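Local coordinates for b11L5F_LGL (Synthetic construct, PDB 6CZG), which is a computationally designed beta barrel that probably binds a small fluorogenic ligand, as intended for fluorescence-activating barrels, at residues 8-13 with 87-92. Sequence-based numbering, arbitrary orientation.
Sequences ASLLPG and LTLDSP
L10 meets L89 through methyl groups, the two side chains crossing at about a right angle. A single branch of L10 does the touching: its CD1 lies 3.9 Å from CD1 of L89 and 4.0 Å from CD2 of L89, so one methyl rests against both arms of the opposing fork. In L10, CG stands anti to the carbonyl carbon (chi1 -66°), and an extended second torsion then brings CD1 up against L89; in L89, CG is anti to the backbone N (chi1 169°), which puts the fork on the L10 side. The same CD1 of L10 also reaches P92, 4.1 Å from its CA and 4.3 Å from CB, where the chain has just left the strand after the classic beta bulge at D90 and S91, on the side facing strand 94-101. Deeper in, L11 turns its CD1 to within 4.2 Å of CD1 of L87. This second leucine pair is buried, among M69 and V71 of strand 68-75, F33 of strand 26-37 and F95 and F97 of the 94-101 strand. L11 thus reaches into one end of the eight-stranded antiparallel barrel, consistent with helix 6-10 and the turn into strand 13-20 closing over that opening. Hydrogen bonds from W15 NE1 to L11 O and from R113 NH1 to P12 O hold the turn. Between the two segments every close approach is aliphatic, grading from the buried L11–L87 pair to the exposed P92; with no polar group taking part, this implies cohesion by dispersion and exclusion of water.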
loop_
_atom_site.group_PDB
_atom_site.type_symbol
_atom_site.label_atom_id
_atom_site.label_comp_id
_atom_site.label_asym_id
_atom_site.label_seq_id
_atom_site.Cartn_x
_atom_site.Cartn_y
_atom_site.Cartn_z
ATOM N N ALA A 8 4.459 -3.057 11.357
ATOM C CA ALA A 8 4.767 -1.632 11.429
ATOM C C ALA A 8 6.252 -1.391 11.661
ATOM O O ALA A 8 6.790 -0.369 11.221
ATOM C CB ALA A 8 3.946 -0.967 12.532
ATOM N N SER A 9 6.930 -2.314 12.348
ATOM C CA SER A 9 8.367 -2.170 12.555
ATOM C C SER A 9 9.150 -2.431 11.276
ATOM O O SER A 9 10.225 -1.852 11.082
ATOM C CB SER A 9 8.838 -3.108 13.665
ATOM O OG SER A 9 8.753 -2.482 14.933
ATOM N N LEU A 10 8.635 -3.290 10.393
ATOM C CA LEU A 10 9.354 -3.656 9.179
ATOM C C LEU A 10 8.951 -2.841 7.954
ATOM O O LEU A 10 9.652 -2.897 6.939
ATOM C CB LEU A 10 9.155 -5.146 8.879
ATOM C CG LEU A 10 9.769 -6.111 9.894
ATOM C CD1 LEU A 10 9.560 -7.552 9.458
ATOM C CD2 LEU A 10 11.248 -5.812 10.088
ATOM N N LEU A 11 7.854 -2.089 8.021
ATOM C CA LEU A 11 7.335 -1.358 6.867
ATOM C C LEU A 11 8.086 -0.086 6.454
ATOM O O LEU A 11 8.102 0.218 5.254
ATOM C CB LEU A 11 5.865 -1.003 7.108
ATOM C CG LEU A 11 4.863 -2.032 6.578
ATOM C CD1 LEU A 11 3.435 -1.608 6.883
ATOM C CD2 LEU A 11 5.059 -2.252 5.083
ATOM N N PRO A 12 8.682 0.695 7.364
ATOM C CA PRO A 12 9.277 1.974 6.944
ATOM C C PRO A 12 10.262 1.819 5.793
ATOM O O PRO A 12 11.112 0.926 5.792
ATOM C CB PRO A 12 9.977 2.467 8.214
ATOM C CG PRO A 12 9.186 1.894 9.310
ATOM C CD PRO A 12 8.769 0.535 8.830
ATOM N N GLY A 13 10.143 2.708 4.802
ATOM C CA GLY A 13 11.014 2.691 3.647
ATOM C C GLY A 13 10.220 2.631 2.360
ATOM O O GLY A 13 9.020 2.926 2.331
ATOM N N LEU A 87 -2.442 -5.308 4.514
ATOM C CA LEU A 87 -1.071 -5.683 4.202
ATOM C C LEU A 87 -0.656 -6.844 5.095
ATOM O O LEU A 87 -0.807 -6.776 6.319
ATOM C CB LEU A 87 -0.116 -4.504 4.393
ATOM C CG LEU A 87 -0.038 -3.490 3.250
ATOM C CD1 LEU A 87 0.724 -2.245 3.682
ATOM C CD2 LEU A 87 0.597 -4.112 2.017
ATOM N N THR A 88 -0.137 -7.903 4.484
ATOM C CA THR A 88 0.265 -9.107 5.200
ATOM C C THR A 88 1.774 -9.269 5.092
ATOM O O THR A 88 2.321 -9.293 3.985
ATOM C CB THR A 88 -0.445 -10.343 4.648
ATOM O OG1 THR A 88 -1.863 -10.167 4.750
ATOM C CG2 THR A 88 -0.032 -11.585 5.425
ATOM N N LEU A 89 2.439 -9.376 6.239
ATOM C CA LEU A 89 3.877 -9.612 6.266
ATOM C C LEU A 89 4.163 -11.037 5.810
ATOM O O LEU A 89 3.778 -12.001 6.480
ATOM C CB LEU A 89 4.429 -9.366 7.667
ATOM C CG LEU A 89 5.871 -9.820 7.911
ATOM C CD1 LEU A 89 6.844 -8.982 7.099
ATOM C CD2 LEU A 89 6.215 -9.761 9.393
ATOM N N ASP A 90 4.836 -11.172 4.671
ATOM C CA ASP A 90 5.299 -12.465 4.180
ATOM C C ASP A 90 6.763 -12.711 4.509
ATOM O O ASP A 90 7.133 -13.827 4.889
ATOM C CB ASP A 90 5.090 -12.564 2.666
ATOM C CG ASP A 90 4.981 -13.998 2.186
ATOM O OD1 ASP A 90 3.853 -14.443 1.884
ATOM O OD2 ASP A 90 6.023 -14.682 2.112
ATOM N N SER A 91 7.598 -11.687 4.372
ATOM C CA SER A 91 8.998 -11.745 4.758
ATOM C C SER A 91 9.479 -10.321 4.985
ATOM O O SER A 91 8.834 -9.368 4.527
ATOM C CB SER A 91 9.846 -12.443 3.681
ATOM O OG SER A 91 10.258 -11.528 2.682
ATOM N N PRO A 92 10.597 -10.135 5.693
ATOM C CA PRO A 92 11.126 -8.774 5.887
ATOM C C PRO A 92 11.389 -8.015 4.592
ATOM O O PRO A 92 11.611 -6.799 4.650
ATOM C CB PRO A 92 12.426 -9.012 6.666
ATOM C CG PRO A 92 12.168 -10.270 7.419
ATOM C CD PRO A 92 11.311 -11.124 6.521
#